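Local structure of alpha-rhamnosidase (Dictyoglomus thermophilum, 6I60) at residues A[78-83]-A[114-119]; A[169-174]-A[298-303]; A[220-225]-A[258-263]. The protein probably catalyses the hydrolysis of terminal non-reducing alpha-L-rhamnose residues in alpha-L-rhamnosides. One frame throughout, in Å; residues are numbered along the deposited sequence.

Overall arrangement
The three contacts illustrate how loops and strands are tied together within the beta-rich N-terminal half of a multidomain glycosidase. Contact 1 stands apart in the N-terminal immunoglobulin-like domain, its centre about 51 Å from that of contact 2 and about 43 Å from that of contact 3. Contacts 2 and 3 are neighbours, with centres about 14 Å apart, and contact 3 is nested in the chain loop that contact 2 closes. They touch where Ala174 CB lies 3.6 Å from Phe262 CD1. A triethylene glycol, probably from the crystallisation liquor, is about 3 Å from the His301 side chain in contact 2; a 2-(2-ethoxyethoxy)ethanol is farther off, about 9 Å from the Asp222 side chain in contact 3.

Contact 1 (A[78-83]-A[114-119]); sequences ETINDN and FWKVRW
Ile80 and Lys116 make a helix-end-to-sheet contact in the N-terminal immunoglobulin-like domain. The short helix 77-80 and the turn behind it lie over one face of strand 112-120, which runs between strands 68-74 and 133-137 in a five-stranded sheet. Ile80 does the apolar work. Its CG1 branch extends opposite the backbone N (chi1 -170°) and carries CD1 down onto the strand, where it meets Phe114 CB at 3.7 Å and rests over the peptide that joins Phe114 to Trp115. The Phe114 ring itself turns off elsewhere, and of this side chain it is CB that meets Ile80. Alongside the same branch, the aliphatic part of Lys116 runs past in the reverse direction, with Lys116 CE 3.7 Å from Ile80 CG1. The lysine chain bends at chi3 (-75°), which swings the ammonium group back over the turn. Trp115, the residue between, projects from the opposite face of the strand, where its ring meets Phe53 edge-to-face. Lys116 also has a cation-pi partner in Phe129, so its charged end is shared between that ring and Ile80 O. This oxygen belongs to the type I beta turn from Ile80 to Asn83, in which Asn83 N donates to Ile80 O. The same carbonyl oxygen takes a second bond from the strand: Lys116 NZ reaches Ile80 O at 3.1 Å with a C=O...N angle of 158°, approaching from the face of the carbonyl plane opposite Asn83 N. Asn83 OD1 lies 3.2 Å from Lys116 NZ.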
loop_
_atom_site.group_PDB
_atom_site.type_symbol
_atom_site.label_atom_id
_atom_site.label_comp_id
_atom_site.label_asym_id
_atom_site.label_seq_id
_atom_site.Cartn_x
_atom_site.Cartn_y
_atom_site.Cartn_z
ATOM N N GLU A 78 -33.193 7.577 16.065
ATOM C CA GLU A 78 -34.344 8.457 16.231
ATOM C C GLU A 78 -33.912 9.910 16.363
ATOM O O GLU A 78 -34.632 10.817 15.927
ATOM C CB GLU A 78 -35.160 8.024 17.452
ATOM C CG GLU A 78 -36.381 8.888 17.744
ATOM C CD GLU A 78 -36.142 9.886 18.863
ATOM O OE1 GLU A 78 -36.207 11.106 18.600
ATOM O OE2 GLU A 78 -35.891 9.451 20.008
ATOM N N THR A 79 -32.731 10.148 16.933
ATOM C CA THR A 79 -32.253 11.508 17.149
ATOM C C THR A 79 -31.759 12.147 15.855
ATOM O O THR A 79 -32.074 13.310 15.577
ATOM C CB THR A 79 -31.148 11.503 18.209
ATOM O OG1 THR A 79 -31.736 11.437 19.514
ATOM C CG2 THR A 79 -30.290 12.747 18.111
ATOM N N ILE A 80 -30.995 11.404 15.049
ATOM C CA ILE A 80 -30.451 11.976 13.821
ATOM C C ILE A 80 -31.556 12.243 12.809
ATOM O O ILE A 80 -31.440 13.155 11.980
ATOM C CB ILE A 80 -29.357 11.063 13.233
ATOM C CG1 ILE A 80 -28.620 11.783 12.105
ATOM C CG2 ILE A 80 -29.943 9.754 12.727
ATOM C CD1 ILE A 80 -27.132 11.636 12.169
ATOM N N ASN A 81 -32.645 11.481 12.861
ATOM C CA ASN A 81 -33.736 11.688 11.917
ATOM C C ASN A 81 -34.568 12.922 12.233
ATOM O O ASN A 81 -35.635 13.098 11.630
ATOM C CB ASN A 81 -34.627 10.446 11.874
ATOM C CG ASN A 81 -33.940 9.261 11.219
ATOM O OD1 ASN A 81 -33.078 9.427 10.355
ATOM N ND2 ASN A 81 -34.321 8.056 11.629
ATOM N N ASP A 82 -34.112 13.770 13.154
ATOM C CA ASP A 82 -34.782 15.022 13.478
ATOM C C ASP A 82 -33.948 16.242 13.105
ATOM O O ASP A 82 -34.299 17.361 13.496
ATOM C CB ASP A 82 -35.136 15.061 14.966
ATOM C CG ASP A 82 -36.588 14.712 15.225
ATOM O OD1 ASP A 82 -36.843 13.735 15.961
ATOM O OD2 ASP A 82 -37.473 15.414 14.691
ATOM N N ASN A 83 -32.855 16.052 12.362
ATOM C CA ASN A 83 -32.012 17.150 11.878
ATOM C C ASN A 83 -31.449 17.982 13.029
ATOM O O ASN A 83 -31.333 19.206 12.934
ATOM C CB ASN A 83 -32.772 18.041 10.889
ATOM C CG ASN A 83 -33.607 17.245 9.907
ATOM O OD1 ASN A 83 -33.078 16.484 9.096
ATOM N ND2 ASN A 83 -34.923 17.418 9.970
ATOM N N PHE A 114 -23.974 8.274 14.333
ATOM C CA PHE A 114 -24.620 8.383 13.035
ATOM C C PHE A 114 -24.328 9.760 12.457
ATOM O O PHE A 114 -24.160 10.732 13.199
ATOM C CB PHE A 114 -26.139 8.165 13.140
ATOM C CG PHE A 114 -26.526 6.944 13.929
ATOM C CD1 PHE A 114 -26.569 6.977 15.315
ATOM C CD2 PHE A 114 -26.854 5.760 13.285
ATOM C CE1 PHE A 114 -26.919 5.856 16.040
ATOM C CE2 PHE A 114 -27.209 4.636 14.007
ATOM C CZ PHE A 114 -27.243 4.684 15.386
ATOM N N TRP A 115 -24.266 9.844 11.129
ATOM C CA TRP A 115 -23.976 11.128 10.506
ATOM C C TRP A 115 -24.523 11.172 9.087
ATOM O O TRP A 115 -24.426 10.193 8.343
ATOM C CB TRP A 115 -22.469 11.426 10.508
ATOM C CG TRP A 115 -21.640 10.575 9.586
ATOM C CD1 TRP A 115 -21.427 9.229 9.677
ATOM C CD2 TRP A 115 -20.890 11.023 8.447
ATOM N NE1 TRP A 115 -20.598 8.811 8.661
ATOM C CE2 TRP A 115 -20.256 9.893 7.893
ATOM C CE3 TRP A 115 -20.699 12.269 7.840
ATOM C CZ2 TRP A 115 -19.446 9.972 6.761
ATOM C CZ3 TRP A 115 -19.894 12.346 6.718
ATOM C CH2 TRP A 115 -19.277 11.204 6.191
ATOM N N LYS A 116 -25.107 12.315 8.735
ATOM C CA LYS A 116 -25.516 12.648 7.379
ATOM C C LYS A 116 -24.835 13.948 6.970
ATOM O O LYS A 116 -24.166 14.602 7.775
ATOM C CB LYS A 116 -27.040 12.781 7.270
ATOM C CG LYS A 116 -27.811 12.090 8.381
ATOM C CD LYS A 116 -29.213 12.662 8.524
ATOM C CE LYS A 116 -29.186 14.027 9.196
ATOM N NZ LYS A 116 -30.556 14.591 9.362
ATOM N N VAL A 117 -25.006 14.334 5.707
ATOM C CA VAL A 117 -24.380 15.558 5.215
ATOM C C VAL A 117 -25.191 16.093 4.043
ATOM O O VAL A 117 -25.736 15.329 3.242
ATOM C CB VAL A 117 -22.897 15.315 4.836
ATOM C CG1 VAL A 117 -22.783 14.422 3.618
ATOM C CG2 VAL A 117 -22.176 16.634 4.603
ATOM N N ARG A 118 -25.285 17.418 3.968
ATOM C CA ARG A 118 -25.841 18.132 2.828
ATOM C C ARG A 118 -24.751 18.970 2.178
ATOM O O ARG A 118 -23.722 19.271 2.787
ATOM C CB ARG A 118 -27.004 19.041 3.242
ATOM C CG ARG A 118 -28.176 18.327 3.885
ATOM C CD ARG A 118 -29.331 19.287 4.148
ATOM N NE ARG A 118 -28.906 20.497 4.849
ATOM C CZ ARG A 118 -29.653 21.150 5.735
ATOM N NH1 ARG A 118 -30.869 20.713 6.029
ATOM N NH2 ARG A 118 -29.187 22.245 6.319
ATOM N N TRP A 119 -24.991 19.357 0.928
ATOM C CA TRP A 119 -24.044 20.183 0.197
ATOM C C TRP A 119 -24.803 21.209 -0.629
ATOM O O TRP A 119 -25.927 20.968 -1.073
ATOM C CB TRP A 119 -23.129 19.339 -0.702
ATOM C CG TRP A 119 -23.792 18.829 -1.947
ATOM C CD1 TRP A 119 -24.791 17.904 -2.023
ATOM C CD2 TRP A 119 -23.494 19.211 -3.297
ATOM N NE1 TRP A 119 -25.138 17.688 -3.336
ATOM C CE2 TRP A 119 -24.356 18.477 -4.137
ATOM C CE3 TRP A 119 -22.584 20.101 -3.877
ATOM C CZ2 TRP A 119 -24.334 18.606 -5.526
ATOM C CZ3 TRP A 119 -22.564 20.228 -5.254
ATOM C CH2 TRP A 119 -23.434 19.484 -6.063
#

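Contact 2 (A[169-174]-A[298-303]); sequences LNYTIA and SLYHGE
Tyr171, at the start of strand 171-184, meets His301 in a T-shaped stack, the imidazole edge directed at the phenol face. The ring centroids are 4.7 Å apart and the planes stand at 87°. Followed outward, the tyrosine begins with CB, 4.0 Å from His301 NE2. Next comes CG, set anti to the carbonyl carbon (chi1 -52°), which brings the ring's face to His301; it has that nitrogen at 3.5 Å, and NE2 thus sits toward the near rim of the ring, not over its centre. CD1 and CD2 straddle the same atom. Farther along, CE1 gains a second neighbour, Tyr300 CD1, at 3.5 Å, arriving in the plane of the second phenol at its edge, while CZ is already drawing away from the histidine. With an alanine here the NE2 edge of His301 would probably lose the aromatic face it points at, and a gap would open beside Tyr300. The imidazole has further partners: ND1 is hydrogen-bonded to Leu412 N, and CB of the adjoining Tyr300 lies over the centre of one face. Tyr300 sends its own hydroxyl on to Glu502 O. Two residues along the strand, Ile173 adds apolar packing, its CG1 3.8 Å from Ser298 CB. Ser298 and Gly302 exchange a reciprocal pair of backbone hydrogen bonds, so Tyr300 and His301 are displayed from the three-residue loop of a beta hairpin joining strands 288-298 and 302-306.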
loop_
_atom_site.group_PDB
_atom_site.type_symbol
_atom_site.label_atom_id
_atom_site.label_comp_id
_atom_site.label_asym_id
_atom_site.label_seq_id
_atom_site.Cartn_x
_atom_site.Cartn_y
_atom_site.Cartn_z
ATOM N N LEU A 169 21.698 -13.216 11.588
ATOM C CA LEU A 169 20.698 -13.397 12.625
ATOM C C LEU A 169 20.300 -14.868 12.741
ATOM O O LEU A 169 20.617 -15.701 11.889
ATOM C CB LEU A 169 19.464 -12.536 12.344
ATOM C CG LEU A 169 19.493 -11.046 12.704
ATOM C CD1 LEU A 169 19.844 -10.843 14.170
ATOM C CD2 LEU A 169 20.449 -10.276 11.817
ATOM N N ASN A 170 19.597 -15.181 13.823
ATOM C CA ASN A 170 19.025 -16.500 14.042
ATOM C C ASN A 170 17.509 -16.376 14.128
ATOM O O ASN A 170 16.954 -15.277 14.194
ATOM C CB ASN A 170 19.591 -17.147 15.312
ATOM C CG ASN A 170 19.326 -16.323 16.554
ATOM O OD1 ASN A 170 19.062 -15.124 16.473
ATOM N ND2 ASN A 170 19.393 -16.966 17.714
ATOM N N TYR A 171 16.834 -17.524 14.124
ATOM C CA TYR A 171 15.375 -17.571 14.110
ATOM C C TYR A 171 14.898 -18.432 15.271
ATOM O O TYR A 171 15.096 -19.651 15.269
ATOM C CB TYR A 171 14.855 -18.111 12.775
ATOM C CG TYR A 171 15.424 -17.398 11.568
ATOM C CD1 TYR A 171 14.780 -16.296 11.019
ATOM C CD2 TYR A 171 16.607 -17.823 10.980
ATOM C CE1 TYR A 171 15.298 -15.638 9.917
ATOM C CE2 TYR A 171 17.134 -17.171 9.879
ATOM C CZ TYR A 171 16.476 -16.082 9.351
ATOM O OH TYR A 171 16.997 -15.434 8.255
ATOM N N THR A 172 14.273 -17.798 16.261
ATOM C CA THR A 172 13.674 -18.491 17.395
ATOM C C THR A 172 12.186 -18.655 17.108
ATOM O O THR A 172 11.422 -17.686 17.182
ATOM C CB THR A 172 13.901 -17.723 18.696
ATOM O OG1 THR A 172 15.181 -17.080 18.659
ATOM C CG2 THR A 172 13.849 -18.664 19.885
ATOM N N ILE A 173 11.777 -19.875 16.774
ATOM C CA ILE A 173 10.405 -20.170 16.374
ATOM C C ILE A 173 9.723 -20.885 17.531
ATOM O O ILE A 173 10.062 -22.031 17.852
ATOM C CB ILE A 173 10.355 -21.016 15.094
ATOM C CG1 ILE A 173 10.915 -20.227 13.908
ATOM C CG2 ILE A 173 8.929 -21.467 14.813
ATOM C CD1 ILE A 173 11.959 -20.982 13.112
ATOM N N ALA A 174 8.759 -20.213 18.157
ATOM C CA ALA A 174 7.950 -20.818 19.202
ATOM C C ALA A 174 6.818 -21.636 18.582
ATOM O O ALA A 174 6.628 -21.666 17.363
ATOM C CB ALA A 174 7.403 -19.746 20.141
ATOM N N SER A 298 6.526 -19.873 11.147
ATOM C CA SER A 298 7.402 -18.747 10.862
ATOM C C SER A 298 7.026 -18.160 9.512
ATOM O O SER A 298 6.692 -18.898 8.581
ATOM C CB SER A 298 8.875 -19.167 10.864
ATOM O OG SER A 298 9.727 -18.037 10.938
ATOM N N LEU A 299 7.083 -16.830 9.411
ATOM C CA LEU A 299 6.773 -16.174 8.146
ATOM C C LEU A 299 7.778 -16.540 7.062
ATOM O O LEU A 299 7.420 -16.603 5.881
ATOM C CB LEU A 299 6.732 -14.657 8.334
ATOM C CG LEU A 299 5.673 -14.108 9.289
ATOM C CD1 LEU A 299 5.885 -12.621 9.532
ATOM C CD2 LEU A 299 4.281 -14.371 8.745
ATOM N N TYR A 300 9.037 -16.784 7.438
ATOM C CA TYR A 300 10.059 -17.097 6.444
ATOM C C TYR A 300 10.085 -18.582 6.111
ATOM O O TYR A 300 10.331 -18.957 4.958
ATOM C CB TYR A 300 11.440 -16.663 6.940
ATOM C CG TYR A 300 11.647 -15.169 7.045
ATOM C CD1 TYR A 300 12.684 -14.650 7.811
ATOM C CD2 TYR A 300 10.816 -14.279 6.379
ATOM C CE1 TYR A 300 12.884 -13.289 7.916
ATOM C CE2 TYR A 300 11.009 -12.912 6.475
ATOM C CZ TYR A 300 12.045 -12.424 7.247
ATOM O OH TYR A 300 12.241 -11.067 7.350
ATOM N N HIS A 301 9.838 -19.441 7.101
ATOM C CA HIS A 301 10.097 -20.866 6.965
ATOM C C HIS A 301 8.846 -21.729 6.880
ATOM O O HIS A 301 8.964 -22.925 6.598
ATOM C CB HIS A 301 10.964 -21.346 8.135
ATOM C CG HIS A 301 12.169 -20.494 8.375
ATOM N ND1 HIS A 301 13.219 -20.421 7.486
ATOM C CD2 HIS A 301 12.487 -19.668 9.401
ATOM C CE1 HIS A 301 14.135 -19.592 7.954
ATOM N NE2 HIS A 301 13.715 -19.122 9.115
ATOM N N GLY A 302 7.666 -21.172 7.113
ATOM C CA GLY A 302 6.438 -21.920 6.942
ATOM C C GLY A 302 5.839 -22.381 8.255
ATOM O O GLY A 302 6.200 -21.932 9.347
ATOM N N GLU A 303 4.893 -23.310 8.129
ATOM C CA GLU A 303 4.126 -23.804 9.262
ATOM C C GLU A 303 3.968 -25.312 9.146
ATOM O O GLU A 303 3.833 -25.846 8.042
ATOM C CB GLU A 303 2.749 -23.115 9.337
ATOM C CG GLU A 303 1.619 -23.970 9.897
ATOM C CD GLU A 303 0.249 -23.521 9.413
ATOM O OE1 GLU A 303 -0.027 -22.304 9.457
ATOM O OE2 GLU A 303 -0.552 -24.383 8.987
#

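Contact 3 (A[220-225]-A[258-263]); sequences QTDYKK and YGYDFP
An Asx turn at Asp222 receives the hydroxyl end of Tyr260, bringing together two irregular loops of the alpha-L-rhamnosidase N-terminal domain, one leading into strand 226-233 and the other into strand 264-273. Asp222 CG lies opposite the backbone N (chi1 -175°), which places the carboxylate beside the carbonyl carbon, from where OD1 reaches forward to accept from Lys224 N at 3.2 Å, with the donor standing above the carboxylate plane. Asp222 OD1, near the plane of the Tyr260 ring at its edge, also takes a weak hydrogen bond from Tyr260 OH at 3.3 Å. Tyr223, inside the turn, turns a ring edge to the face of Tyr260. Its CD2 lies 3.7 Å from Tyr260 CZ, offset toward the rim, and the two planes meet at 74°. Thr221 O sits over the centre of one face of the Tyr223 ring, while Tyr258 O covers the face of Tyr260 opposite Tyr223. Tyr254 adds a third ring, edge-to-face with Tyr223 and at a shallow angle to Tyr260. The extended chain of the exposed Lys224 passes Tyr260 CE1 to the far loop, and its NZ donates to Gly259 O at 3.0 Å, in the carbonyl plane and on a lone pair. Gly259 has backbone angles that would jam a CB against the preceding carbonyl. The whole is a loop-to-loop junction built on an Asx turn and a T-shaped tyrosine pair.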
loop_
_atom_site.group_PDB
_atom_site.type_symbol
_atom_site.label_atom_id
_atom_site.label_comp_id
_atom_site.label_asym_id
_atom_site.label_seq_id
_atom_site.Cartn_x
_atom_site.Cartn_y
_atom_site.Cartn_z
ATOM N N GLN A 220 1.802 -5.537 11.027
ATOM C CA GLN A 220 3.172 -5.472 11.520
ATOM C C GLN A 220 3.509 -4.039 11.911
ATOM O O GLN A 220 3.465 -3.132 11.073
ATOM C CB GLN A 220 4.141 -5.985 10.458
ATOM C CG GLN A 220 3.749 -7.324 9.861
ATOM C CD GLN A 220 4.767 -7.831 8.861
ATOM O OE1 GLN A 220 5.832 -7.235 8.685
ATOM N NE2 GLN A 220 4.446 -8.936 8.199
ATOM N N THR A 221 3.841 -3.837 13.184
ATOM C CA THR A 221 4.300 -2.551 13.684
ATOM C C THR A 221 5.415 -2.795 14.688
ATOM O O THR A 221 5.722 -3.936 15.043
ATOM C CB THR A 221 3.172 -1.750 14.350
ATOM O OG1 THR A 221 2.413 -2.610 15.208
ATOM C CG2 THR A 221 2.254 -1.138 13.303
ATOM N N ASP A 222 6.029 -1.708 15.145
ATOM C CA ASP A 222 6.974 -1.785 16.255
ATOM C C ASP A 222 6.178 -2.058 17.525
ATOM O O ASP A 222 5.647 -1.137 18.152
ATOM C CB ASP A 222 7.781 -0.497 16.366
ATOM C CG ASP A 222 8.860 -0.577 17.430
ATOM O OD1 ASP A 222 8.876 -1.569 18.190
ATOM O OD2 ASP A 222 9.693 0.353 17.505
ATOM N N TYR A 223 6.084 -3.336 17.905
ATOM C CA TYR A 223 5.224 -3.727 19.019
ATOM C C TYR A 223 5.666 -3.111 20.340
ATOM O O TYR A 223 4.865 -3.045 21.278
ATOM C CB TYR A 223 5.176 -5.253 19.135
ATOM C CG TYR A 223 4.737 -5.952 17.866
ATOM C CD1 TYR A 223 3.419 -5.884 17.430
ATOM C CD2 TYR A 223 5.643 -6.676 17.099
ATOM C CE1 TYR A 223 3.014 -6.520 16.268
ATOM C CE2 TYR A 223 5.248 -7.314 15.935
ATOM C CZ TYR A 223 3.933 -7.233 15.525
ATOM O OH TYR A 223 3.538 -7.867 14.368
ATOM N N LYS A 224 6.917 -2.654 20.433
ATOM C CA LYS A 224 7.360 -1.978 21.646
ATOM C C LYS A 224 6.792 -0.567 21.739
ATOM O O LYS A 224 6.654 -0.027 22.843
ATOM C CB LYS A 224 8.886 -1.942 21.700
ATOM C CG LYS A 224 9.512 -3.138 22.399
ATOM C CD LYS A 224 11.030 -3.073 22.342
ATOM C CE LYS A 224 11.662 -4.211 23.124
ATOM N NZ LYS A 224 13.082 -4.419 22.731
ATOM N N LYS A 225 6.456 0.043 20.604
ATOM C CA LYS A 225 5.921 1.399 20.585
ATOM C C LYS A 225 4.417 1.453 20.362
ATOM O O LYS A 225 3.776 2.418 20.791
ATOM C CB LYS A 225 6.619 2.228 19.500
ATOM C CG LYS A 225 8.061 2.591 19.824
ATOM C CD LYS A 225 8.232 4.098 19.962
ATOM C CE LYS A 225 9.594 4.457 20.540
ATOM N NZ LYS A 225 9.516 5.596 21.500
ATOM N N TYR A 258 14.081 -10.068 16.718
ATOM C CA TYR A 258 13.847 -8.644 16.526
ATOM C C TYR A 258 13.696 -7.892 17.843
ATOM O O TYR A 258 13.338 -6.710 17.828
ATOM C CB TYR A 258 12.606 -8.425 15.657
ATOM C CG TYR A 258 12.656 -9.149 14.331
ATOM C CD1 TYR A 258 13.844 -9.259 13.621
ATOM C CD2 TYR A 258 11.513 -9.725 13.789
ATOM C CE1 TYR A 258 13.894 -9.921 12.412
ATOM C CE2 TYR A 258 11.554 -10.389 12.578
ATOM C CZ TYR A 258 12.748 -10.484 11.894
ATOM O OH TYR A 258 12.797 -11.143 10.688
ATOM N N GLY A 259 13.958 -8.546 18.971
ATOM C CA GLY A 259 13.859 -7.895 20.259
ATOM C C GLY A 259 12.511 -7.998 20.931
ATOM O O GLY A 259 12.116 -7.070 21.647
ATOM N N TYR A 260 11.790 -9.093 20.730
ATOM C CA TYR A 260 10.471 -9.289 21.314
ATOM C C TYR A 260 10.465 -10.557 22.165
ATOM O O TYR A 260 11.485 -11.233 22.326
ATOM C CB TYR A 260 9.398 -9.353 20.224
ATOM C CG TYR A 260 9.308 -8.100 19.382
ATOM C CD1 TYR A 260 9.104 -6.859 19.972
ATOM C CD2 TYR A 260 9.428 -8.157 17.999
ATOM C CE1 TYR A 260 9.020 -5.710 19.208
ATOM C CE2 TYR A 260 9.346 -7.014 17.226
ATOM C CZ TYR A 260 9.141 -5.792 17.836
ATOM O OH TYR A 260 9.056 -4.649 17.075
ATOM N N ASP A 261 9.296 -10.874 22.707
ATOM C CA ASP A 261 9.096 -12.022 23.574
ATOM C C ASP A 261 8.325 -13.111 22.827
ATOM O O ASP A 261 8.078 -13.012 21.619
ATOM C CB ASP A 261 8.375 -11.580 24.850
ATOM C CG ASP A 261 8.544 -12.564 25.986
ATOM O OD1 ASP A 261 9.460 -13.410 25.907
ATOM O OD2 ASP A 261 7.753 -12.497 26.951
ATOM N N PHE A 262 7.953 -14.163 23.553
ATOM C CA PHE A 262 7.121 -15.215 22.997
ATOM C C PHE A 262 5.687 -14.708 22.829
ATOM O O PHE A 262 5.318 -13.677 23.395
ATOM C CB PHE A 262 7.169 -16.443 23.903
ATOM C CG PHE A 262 8.494 -17.149 23.889
ATOM C CD1 PHE A 262 8.934 -17.802 22.750
ATOM C CD2 PHE A 262 9.304 -17.152 25.013
ATOM C CE1 PHE A 262 10.156 -18.449 22.732
ATOM C CE2 PHE A 262 10.528 -17.797 25.001
ATOM C CZ PHE A 262 10.954 -18.446 23.860
ATOM N N PRO A 263 4.869 -15.401 22.031
ATOM C CA PRO A 263 3.513 -14.903 21.759
ATOM C C PRO A 263 2.698 -14.703 23.030
ATOM O O PRO A 263 2.764 -15.500 23.965
ATOM C CB PRO A 263 2.907 -15.998 20.873
ATOM C CG PRO A 263 4.069 -16.611 20.195
ATOM C CD PRO A 263 5.200 -16.564 21.184
#